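Local structure of pyruvate kinase 1 (Trypanosoma brucei brucei, 4KCT) at residues M397-N402 against I419-T424; K452-R457 against V480-S485. The protein catalyses the transfer of phosphate from phosphoenolpyruvate to ADP, yielding pyruvate and ATP, and also has an intrinsic decarboxylase activity toward oxaloacetate. All blocks are in the same frame, centred on the assembly; numbering follows the deposited sequence.

How the contacts relate
Both contacts belong to the alpha/beta domain and touch one bound fructose 2,6-bisphosphate, in a domain separate from the barrel that holds pyruvate and magnesium, consistent with an allosteric effector site. Their centres lie about 11 Å apart. Strand 396-400 of contact 1 neighbours strand 476-481 of contact 2 in the same sheet; two probable hydrogen bonds join them, Leu398 O to Val480 N at 2.8 Å and Leu400 N to Val480 O at 3.2 Å. Contact 1 supplies Ser401 OG and Asn402 N to the 6-phosphate and, through Asn402 ND2, binds O2P of the 2-phosphate, which it shares with Arg457 of contact 2, where Lys454 holds O1P. Leu400 CD2 packs on Arg457 CZ at 3.7 Å.

Contact 1 (M397-N402 against I419-T424); sequences MLVLSN and IICVTT. With FDP (2,6-di-O-phosphono-beta-D-fructofuranose), chain F.
Two adjacent parallel strands of the alpha/beta domain, 396-400 and 419-423, run in step here and end at the fructose 2,6-bisphosphate pocket. Val399 is the hub of the ladder: its N donates to Ile420 O at 2.8 Å, nearly along the C=O axis, and its own O accepts from Val422 N. Ile420 N to Met397 O and Ser401 N to Val422 O extend the pattern. Branched and aliphatic residues suit such a buried sheet, since both faces are covered by helices. Leu398, Leu400, Ile420 and Val422 face helix 455-467; with its CG anti to the backbone N (chi1 171°), Leu398 brings CD1 to 3.7 Å from Ile420 CG2 and equally near Val422 CG2. On the opposite face Val399 and Ile419 lie side by side, Val399 CG1 being 3.8 Å from Ile419 CG2, under Ile410 of helix 405-412. That helix makes the pair a beta-alpha-beta unit, and as in other alpha/beta folds the ligand sits at the C-terminal ends of the strands, where small polar residues replace the aliphatic ones. Ser401 OG, anti to its backbone N (chi1 -174°), donates to O4P of the 6-phosphate at 2.6 Å, while Asn402 N donates to O5P of the same group. Leu400 O accepts from the sugar hydroxyl O4. Thr423 OG1 donates to Ser401 O at 2.8 Å, in the carbonyl plane. Asn402 uses both ends of its amide: ND2 donates to O2P of the 2-phosphate at 2.9 Å, and OD1 accepts from Thr424 OG1 at 2.8 Å, the hydroxyl standing well above the amide plane. A water bridging OD1 and Val422 O adds a second donor to OD1, so with ND2 also bonded the amide flip is settled.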
ATOM      1  N   MET A 397       3.185  28.159  -4.497  1.00 14.41           N
ATOM      2  CA  MET A 397       3.884  27.869  -5.724  1.00 15.78           C
ATOM      3  C   MET A 397       3.623  29.027  -6.665  1.00 17.83           C
ATOM      4  O   MET A 397       2.642  29.754  -6.502  1.00 17.12           O
ATOM      5  CB  MET A 397       3.345  26.572  -6.327  1.00 16.16           C
ATOM      6  CG  MET A 397       3.488  25.364  -5.379  1.00 16.28           C
ATOM      7  SD  MET A 397       2.904  23.835  -6.162  1.00 17.47           S
ATOM      8  CE  MET A 397       4.148  23.603  -7.456  1.00 14.12           C
ATOM      9  N   LEU A 398       4.499  29.196  -7.637  1.00 15.77           N
ATOM     10  CA  LEU A 398       4.396  30.277  -8.598  1.00 16.85           C
ATOM     11  C   LEU A 398       4.660  29.664  -9.971  1.00 17.15           C
ATOM     12  O   LEU A 398       5.625  28.916 -10.129  1.00 17.05           O
ATOM     13  CB  LEU A 398       5.471  31.336  -8.277  1.00 18.77           C
ATOM     14  CG  LEU A 398       5.705  32.485  -9.260  1.00 21.89           C
ATOM     15  CD1 LEU A 398       4.414  33.223  -9.516  1.00 22.72           C
ATOM     16  CD2 LEU A 398       6.725  33.436  -8.632  1.00 24.48           C
ATOM     17  N   VAL A 399       3.770  29.912 -10.935  1.00 15.35           N
ATOM     18  CA  VAL A 399       3.933  29.364 -12.287  1.00 16.05           C
ATOM     19  C   VAL A 399       3.670  30.468 -13.318  1.00 18.87           C
ATOM     20  O   VAL A 399       2.784  31.307 -13.124  1.00 16.71           O
ATOM     21  CB  VAL A 399       2.979  28.152 -12.544  1.00 17.23           C
ATOM     22  CG1 VAL A 399       1.501  28.551 -12.351  1.00 16.02           C
ATOM     23  CG2 VAL A 399       3.223  27.528 -13.937  1.00 15.32           C
ATOM     24  N   LEU A 400       4.521  30.543 -14.342  1.00 16.51           N
ATOM     25  CA  LEU A 400       4.243  31.423 -15.504  1.00 17.56           C
ATOM     26  C   LEU A 400       3.409  30.666 -16.528  1.00 17.18           C
ATOM     27  O   LEU A 400       3.782  29.564 -16.944  1.00 17.15           O
ATOM     28  CB  LEU A 400       5.555  31.887 -16.159  1.00 17.54           C
ATOM     29  CG  LEU A 400       6.221  33.122 -15.517  1.00 22.22           C
ATOM     30  CD1 LEU A 400       6.264  32.986 -14.006  1.00 20.82           C
ATOM     31  CD2 LEU A 400       7.628  33.328 -16.083  1.00 20.51           C
ATOM     32  N   SER A 401       2.213  31.171 -16.821  1.00 16.48           N
ATOM     33  CA  SER A 401       1.361  30.501 -17.799  1.00 19.34           C
ATOM     34  C   SER A 401       0.633  31.533 -18.614  1.00 20.66           C
ATOM     35  O   SER A 401       0.032  32.438 -18.064  1.00 24.05           O
ATOM     36  CB  SER A 401       0.339  29.574 -17.110  1.00 18.46           C
ATOM     37  OG  SER A 401      -0.379  28.834 -18.089  1.00 18.23           O
ATOM     38  N   ASN A 402       0.736  31.424 -19.929  1.00 21.15           N
ATOM     39  CA  ASN A 402       0.064  32.360 -20.815  1.00 20.95           C
ATOM     40  C   ASN A 402      -1.295  31.855 -21.269  1.00 20.97           C
ATOM     41  O   ASN A 402      -2.262  32.634 -21.330  1.00 23.32           O
ATOM     42  CB  ASN A 402       0.961  32.682 -22.014  1.00 22.33           C
ATOM     43  CG  ASN A 402       2.330  33.184 -21.582  1.00 24.22           C
ATOM     44  OD1 ASN A 402       2.429  34.096 -20.751  1.00 24.99           O
ATOM     45  ND2 ASN A 402       3.377  32.498 -22.022  1.00 24.36           N
ATOM     46  N   ILE A 419      -1.548  28.416  -5.679  1.00 14.22           N
ATOM     47  CA  ILE A 419      -0.753  28.442  -6.906  1.00 15.39           C
ATOM     48  C   ILE A 419      -0.891  29.827  -7.539  1.00 16.66           C
ATOM     49  O   ILE A 419      -1.936  30.167  -8.114  1.00 15.79           O
ATOM     50  CB  ILE A 419      -1.281  27.435  -7.918  1.00 14.50           C
ATOM     51  CG1 ILE A 419      -1.317  26.026  -7.319  1.00 15.16           C
ATOM     52  CG2 ILE A 419      -0.469  27.490  -9.226  1.00 14.51           C
ATOM     53  CD1 ILE A 419      -2.103  25.060  -8.195  1.00 14.22           C
ATOM     54  N   ILE A 420       0.132  30.653  -7.370  1.00 17.23           N
ATOM     55  CA  ILE A 420       0.145  31.957  -8.008  1.00 17.87           C
ATOM     56  C   ILE A 420       0.532  31.815  -9.472  1.00 17.65           C
ATOM     57  O   ILE A 420       1.574  31.257  -9.783  1.00 20.73           O
ATOM     58  CB  ILE A 420       1.164  32.881  -7.315  1.00 19.82           C
ATOM     59  CG1 ILE A 420       0.778  33.050  -5.825  1.00 19.14           C
ATOM     60  CG2 ILE A 420       1.226  34.234  -8.029  1.00 18.81           C
ATOM     61  CD1 ILE A 420       1.867  33.691  -4.996  1.00 22.87           C
ATOM     62  N   CYS A 421      -0.345  32.256 -10.372  1.00 16.70           N
ATOM     63  CA  CYS A 421      -0.059  32.179 -11.776  1.00 16.01           C
ATOM     64  C   CYS A 421       0.131  33.603 -12.322  1.00 18.44           C
ATOM     65  O   CYS A 421      -0.807  34.440 -12.271  1.00 18.01           O
ATOM     66  CB  CYS A 421      -1.203  31.497 -12.519  1.00 15.40           C
ATOM     67  SG  CYS A 421      -0.988  31.538 -14.330  1.00 20.17           S
ATOM     68  N   VAL A 422       1.329  33.883 -12.824  1.00 18.85           N
ATOM     69  CA  VAL A 422       1.571  35.127 -13.550  1.00 18.42           C
ATOM     70  C   VAL A 422       1.338  34.898 -15.033  1.00 20.53           C
ATOM     71  O   VAL A 422       1.964  34.004 -15.655  1.00 20.17           O
ATOM     72  CB  VAL A 422       2.991  35.672 -13.318  1.00 18.89           C
ATOM     73  CG1 VAL A 422       3.180  36.983 -14.090  1.00 18.56           C
ATOM     74  CG2 VAL A 422       3.218  35.916 -11.823  1.00 18.57           C
ATOM     75  N   THR A 423       0.367  35.620 -15.577  1.00 20.14           N
ATOM     76  CA  THR A 423      -0.046  35.411 -16.936  1.00 19.84           C
ATOM     77  C   THR A 423       0.049  36.703 -17.739  1.00 20.77           C
ATOM     78  O   THR A 423      -0.056  37.798 -17.193  1.00 20.87           O
ATOM     79  CB  THR A 423      -1.494  34.833 -17.006  1.00 21.71           C
ATOM     80  OG1 THR A 423      -1.827  34.553 -18.364  1.00 23.85           O
ATOM     81  CG2 THR A 423      -2.504  35.820 -16.432  1.00 19.97           C
ATOM     82  N   THR A 424       0.181  36.572 -19.048  1.00 21.32           N
ATOM     83  CA  THR A 424       0.207  37.741 -19.932  1.00 21.17           C
ATOM     84  C   THR A 424      -1.150  37.993 -20.603  1.00 22.20           C
ATOM     85  O   THR A 424      -1.263  38.868 -21.467  1.00 22.16           O
ATOM     86  CB  THR A 424       1.252  37.538 -21.042  1.00 21.59           C
ATOM     87  OG1 THR A 424       1.013  36.274 -21.665  1.00 22.55           O
ATOM     88  CG2 THR A 424       2.658  37.527 -20.445  1.00 23.96           C
TER
HETATM   89  P1  FDP F1004       7.275  32.195 -21.727  1.00 22.06           P
HETATM   90  O1P FDP F1004       8.316  32.391 -20.644  1.00 20.29           O
HETATM   91  O2P FDP F1004       6.148  33.189 -21.613  1.00 22.12           O
HETATM   92  O3P FDP F1004       7.832  32.002 -23.128  1.00 22.37           O
HETATM   93  O1  FDP F1004       7.724  29.379 -23.602  1.00 22.00           O
HETATM   94  C1  FDP F1004       8.210  29.219 -22.265  1.00 19.84           C
HETATM   95  C2  FDP F1004       7.053  29.439 -21.298  1.00 20.55           C
HETATM   96  O2  FDP F1004       6.516  30.790 -21.373  1.00 19.92           O
HETATM   97  C3  FDP F1004       7.417  29.107 -19.854  1.00 17.47           C
HETATM   98  O3  FDP F1004       8.223  30.122 -19.259  1.00 18.76           O
HETATM   99  C4  FDP F1004       6.035  29.060 -19.225  1.00 18.40           C
HETATM  100  O4  FDP F1004       6.021  28.418 -17.937  1.00 18.18           O
HETATM  101  C5  FDP F1004       5.269  28.269 -20.275  1.00 17.59           C
HETATM  102  O5  FDP F1004       5.973  28.515 -21.547  1.00 18.25           O
HETATM  103  C6  FDP F1004       3.820  28.730 -20.353  1.00 18.19           C
HETATM  104  O6  FDP F1004       3.092  27.760 -21.111  1.00 20.97           O
HETATM  105  P2  FDP F1004       1.473  27.792 -21.080  1.00 22.48           P
HETATM  106  O4P FDP F1004       1.101  27.434 -19.631  1.00 17.32           O
HETATM  107  O5P FDP F1004       1.142  29.199 -21.470  1.00 19.16           O
HETATM  108  O6P FDP F1004       1.060  26.734 -22.073  1.00 20.09           O
HETATM  109  O   HOH W   1       3.403  34.463 -18.176  1.00 22.26           O

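Contact 2 (K452-R457 against V480-S485); sequences KDKEKR and VHADHS. With FDP (2,6-di-O-phosphono-beta-D-fructofuranose), chain F.
Lys454 runs from the residue just before helix 455-467 across to the turn after strand 476-481, and each part meets a different neighbour. Its CB lies over the centre of the His481 ring in a CH-pi contact, 4.0 Å from the ring centroid and 11° off the normal; chi1 of -19° is close to eclipsed. CG, 3.6 Å from His481 ND1, has already passed beyond the ring's ND1-CE1 edge. The chain then bends at chi2 (-76°), which turns CD toward the ligand, 3.4 Å from O1P of the 2-phosphate. CE packs alongside Ala482 O at 3.4 Å. At the tip NZ donates to O1P at 2.7 Å, to Lys452 O, and to a water that passes the link on to Asp483 O, so three bonds grip the ammonium. A long chain with a charged end suits this place: its methylenes pack on an imidazole before the charge reaches the phosphate. The ring is held in turn: His481 ND1 donates in its own plane to Ala482 O at 2.7 Å and NE2 is hydrogen-bonded to Arg494 NH2 of strand 492-497, so both ring nitrogens are engaged, which would favour the neutral ring. Ala482 N binds the sugar hydroxyl O3. Asp453 CB rests over the rim of the His484 ring, which also meets His484 of the second subunit, the two planes nearly perpendicular. Asp453 OD2 accepts from Glu455 N, an Asx turn at the start of the helix. Three residues after Lys454, Arg457 NH1 meets O2P at 2.8 Å and NH2 meets O1P at 3.0 Å, edge-on to the phosphate, while Asp451 holds NE in a salt bridge. With lysine and arginine converging on O1P, the 2-phosphate is probably a dianion whose charge would keep Lys454 protonated.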
ATOM      1  N   LYS A 452      11.890  37.882 -21.649  1.00 30.67           N
ATOM      2  CA  LYS A 452      12.384  36.581 -22.131  1.00 32.64           C
ATOM      3  C   LYS A 452      13.043  35.767 -21.032  1.00 28.49           C
ATOM      4  O   LYS A 452      12.957  34.535 -21.031  1.00 27.30           O
ATOM      5  CB  LYS A 452      13.382  36.763 -23.287  1.00 38.75           C
ATOM      6  CG  LYS A 452      12.742  36.968 -24.649  1.00 49.53           C
ATOM      7  CD  LYS A 452      13.797  36.924 -25.747  1.00 60.93           C
ATOM      8  CE  LYS A 452      13.407  35.961 -26.863  1.00 73.86           C
ATOM      9  NZ  LYS A 452      13.314  36.645 -28.187  1.00 81.99           N
ATOM     10  N   ASP A 453      13.748  36.441 -20.129  1.00 26.65           N
ATOM     11  CA  ASP A 453      14.421  35.747 -19.035  1.00 28.37           C
ATOM     12  C   ASP A 453      13.572  35.542 -17.776  1.00 26.14           C
ATOM     13  O   ASP A 453      14.084  35.083 -16.755  1.00 23.06           O
ATOM     14  CB  ASP A 453      15.769  36.384 -18.701  1.00 27.85           C
ATOM     15  CG  ASP A 453      15.643  37.711 -17.926  1.00 37.54           C
ATOM     16  OD1 ASP A 453      16.695  38.355 -17.737  1.00 43.56           O
ATOM     17  OD2 ASP A 453      14.529  38.116 -17.506  1.00 32.59           O
ATOM     18  N   LYS A 454      12.267  35.822 -17.887  1.00 23.71           N
ATOM     19  CA  LYS A 454      11.269  35.520 -16.828  1.00 23.34           C
ATOM     20  C   LYS A 454      11.376  36.364 -15.565  1.00 23.72           C
ATOM     21  O   LYS A 454      10.532  36.258 -14.675  1.00 21.63           O
ATOM     22  CB  LYS A 454      11.248  34.014 -16.434  1.00 22.30           C
ATOM     23  CG  LYS A 454      11.870  33.054 -17.437  1.00 24.36           C
ATOM     24  CD  LYS A 454      10.951  32.855 -18.602  1.00 22.87           C
ATOM     25  CE  LYS A 454      11.540  31.880 -19.606  1.00 21.18           C
ATOM     26  NZ  LYS A 454      11.016  32.254 -20.953  1.00 22.45           N
ATOM     27  N   GLU A 455      12.444  37.135 -15.432  1.00 22.69           N
ATOM     28  CA  GLU A 455      12.727  37.799 -14.147  1.00 23.59           C
ATOM     29  C   GLU A 455      11.652  38.828 -13.703  1.00 24.52           C
ATOM     30  O   GLU A 455      11.354  38.945 -12.513  1.00 25.07           O
ATOM     31  CB  GLU A 455      14.111  38.449 -14.175  1.00 28.28           C
ATOM     32  CG  GLU A 455      15.246  37.451 -14.308  1.00 33.73           C
ATOM     33  CD  GLU A 455      15.330  36.506 -13.111  1.00 43.57           C
ATOM     34  OE1 GLU A 455      15.868  35.391 -13.265  1.00 57.01           O
ATOM     35  OE2 GLU A 455      14.819  36.858 -12.027  1.00 42.41           O
ATOM     36  N   LYS A 456      11.097  39.589 -14.648  1.00 22.99           N
ATOM     37  CA  LYS A 456      10.067  40.569 -14.300  1.00 22.60           C
ATOM     38  C   LYS A 456       8.805  39.858 -13.821  1.00 23.03           C
ATOM     39  O   LYS A 456       8.169  40.272 -12.850  1.00 22.00           O
ATOM     40  CB  LYS A 456       9.737  41.475 -15.496  1.00 22.93           C
ATOM     41  CG  LYS A 456      10.852  42.462 -15.830  1.00 30.21           C
ATOM     42  CD  LYS A 456      10.628  43.109 -17.187  1.00 30.88           C
ATOM     43  CE  LYS A 456      11.702  44.136 -17.483  1.00 38.17           C
ATOM     44  NZ  LYS A 456      11.282  44.955 -18.649  1.00 50.78           N
ATOM     45  N   ARG A 457       8.417  38.810 -14.531  1.00 20.94           N
ATOM     46  CA  ARG A 457       7.249  38.071 -14.130  1.00 20.43           C
ATOM     47  C   ARG A 457       7.420  37.370 -12.804  1.00 19.54           C
ATOM     48  O   ARG A 457       6.496  37.335 -11.994  1.00 22.07           O
ATOM     49  CB  ARG A 457       6.798  37.108 -15.231  1.00 17.81           C
ATOM     50  CG  ARG A 457       6.050  37.832 -16.337  1.00 20.46           C
ATOM     51  CD  ARG A 457       5.805  36.922 -17.519  1.00 19.57           C
ATOM     52  NE  ARG A 457       7.045  36.489 -18.149  1.00 18.96           N
ATOM     53  CZ  ARG A 457       7.109  35.471 -19.000  1.00 19.16           C
ATOM     54  NH1 ARG A 457       6.021  34.720 -19.214  1.00 17.91           N
ATOM     55  NH2 ARG A 457       8.256  35.180 -19.622  1.00 19.74           N
ATOM     56  N   VAL A 480       7.904  27.627 -11.119  1.00 14.46           N
ATOM     57  CA  VAL A 480       7.898  26.774 -12.301  1.00 15.00           C
ATOM     58  C   VAL A 480       7.776  27.667 -13.545  1.00 15.18           C
ATOM     59  O   VAL A 480       6.837  28.475 -13.655  1.00 14.44           O
ATOM     60  CB  VAL A 480       6.700  25.803 -12.266  1.00 15.59           C
ATOM     61  CG1 VAL A 480       6.598  25.013 -13.589  1.00 14.86           C
ATOM     62  CG2 VAL A 480       6.808  24.854 -11.048  1.00 15.16           C
ATOM     63  N   HIS A 481       8.715  27.519 -14.475  1.00 14.41           N
ATOM     64  CA  HIS A 481       8.613  28.142 -15.811  1.00 15.76           C
ATOM     65  C   HIS A 481       9.647  27.503 -16.705  1.00 17.07           C
ATOM     66  O   HIS A 481      10.168  26.439 -16.369  1.00 17.73           O
ATOM     67  CB  HIS A 481       8.791  29.674 -15.748  1.00 15.16           C
ATOM     68  CG  HIS A 481      10.036  30.130 -15.004  1.00 17.60           C
ATOM     69  ND1 HIS A 481      11.290  30.080 -15.554  1.00 16.17           N
ATOM     70  CD2 HIS A 481      10.178  30.754 -13.763  1.00 15.01           C
ATOM     71  CE1 HIS A 481      12.186  30.597 -14.671  1.00 16.99           C
ATOM     72  NE2 HIS A 481      11.510  31.039 -13.597  1.00 16.58           N
ATOM     73  N   ALA A 482       9.973  28.121 -17.848  1.00 16.27           N
ATOM     74  CA  ALA A 482      11.021  27.518 -18.714  1.00 18.34           C
ATOM     75  C   ALA A 482      12.395  28.115 -18.406  1.00 20.61           C
ATOM     76  O   ALA A 482      12.491  29.164 -17.747  1.00 18.66           O
ATOM     77  CB  ALA A 482      10.683  27.680 -20.181  1.00 16.95           C
ATOM     78  N   ASP A 483      13.451  27.385 -18.758  1.00 20.92           N
ATOM     79  CA  ASP A 483      14.793  27.943 -18.675  1.00 21.97           C
ATOM     80  C   ASP A 483      14.969  28.934 -19.822  1.00 24.50           C
ATOM     81  O   ASP A 483      13.982  29.343 -20.468  1.00 22.56           O
ATOM     82  CB  ASP A 483      15.870  26.840 -18.686  1.00 20.48           C
ATOM     83  CG  ASP A 483      15.921  26.068 -20.017  1.00 23.37           C
ATOM     84  OD1 ASP A 483      15.412  26.590 -21.042  1.00 24.08           O
ATOM     85  OD2 ASP A 483      16.439  24.923 -20.026  1.00 23.35           O
ATOM     86  N   HIS A 484      16.171  29.451 -19.986  1.00 27.64           N
ATOM     87  CA  HIS A 484      16.346  30.577 -20.901  1.00 28.75           C
ATOM     88  C   HIS A 484      16.185  30.254 -22.358  1.00 29.83           C
ATOM     89  O   HIS A 484      15.935  31.136 -23.146  1.00 33.63           O
ATOM     90  CB  HIS A 484      17.631  31.341 -20.627  1.00 31.28           C
ATOM     91  CG  HIS A 484      17.576  32.173 -19.359  1.00 36.96           C
ATOM     92  ND1 HIS A 484      18.634  32.898 -18.906  1.00 40.80           N
ATOM     93  CD2 HIS A 484      16.550  32.338 -18.408  1.00 35.66           C
ATOM     94  CE1 HIS A 484      18.315  33.472 -17.718  1.00 35.70           C
ATOM     95  NE2 HIS A 484      17.042  33.132 -17.416  1.00 40.92           N
ATOM     96  N   SER A 485      16.173  28.981 -22.726  1.00 28.68           N
ATOM     97  CA  SER A 485      16.007  28.672 -24.146  1.00 29.12           C
ATOM     98  C   SER A 485      14.769  27.858 -24.559  1.00 28.40           C
ATOM     99  O   SER A 485      14.317  27.952 -25.698  1.00 27.82           O
ATOM    100  CB  SER A 485      17.296  28.119 -24.753  1.00 34.72           C
ATOM    101  OG  SER A 485      17.612  26.891 -24.192  1.00 39.47           O
TER
HETATM  102  P1  FDP F1004       7.275  32.195 -21.727  1.00 22.06           P
HETATM  103  O1P FDP F1004       8.316  32.391 -20.644  1.00 20.29           O
HETATM  104  O2P FDP F1004       6.148  33.189 -21.613  1.00 22.12           O
HETATM  105  O3P FDP F1004       7.832  32.002 -23.128  1.00 22.37           O
HETATM  106  O1  FDP F1004       7.724  29.379 -23.602  1.00 22.00           O
HETATM  107  C1  FDP F1004       8.210  29.219 -22.265  1.00 19.84           C
HETATM  108  C2  FDP F1004       7.053  29.439 -21.298  1.00 20.55           C
HETATM  109  O2  FDP F1004       6.516  30.790 -21.373  1.00 19.92           O
HETATM  110  C3  FDP F1004       7.417  29.107 -19.854  1.00 17.47           C
HETATM  111  O3  FDP F1004       8.223  30.122 -19.259  1.00 18.76           O
HETATM  112  C4  FDP F1004       6.035  29.060 -19.225  1.00 18.40           C
HETATM  113  O4  FDP F1004       6.021  28.418 -17.937  1.00 18.18           O
HETATM  114  C5  FDP F1004       5.269  28.269 -20.275  1.00 17.59           C
HETATM  115  O5  FDP F1004       5.973  28.515 -21.547  1.00 18.25           O
HETATM  116  C6  FDP F1004       3.820  28.730 -20.353  1.00 18.19           C
HETATM  117  O6  FDP F1004       3.092  27.760 -21.111  1.00 20.97           O
HETATM  118  P2  FDP F1004       1.473  27.792 -21.080  1.00 22.48           P
HETATM  119  O4P FDP F1004       1.101  27.434 -19.631  1.00 17.32           O
HETATM  120  O5P FDP F1004       1.142  29.199 -21.470  1.00 19.16           O
HETATM  121  O6P FDP F1004       1.060  26.734 -22.073  1.00 20.09           O
HETATM  122  O   HOH W   2      12.309  30.274 -22.495  1.00 22.99           O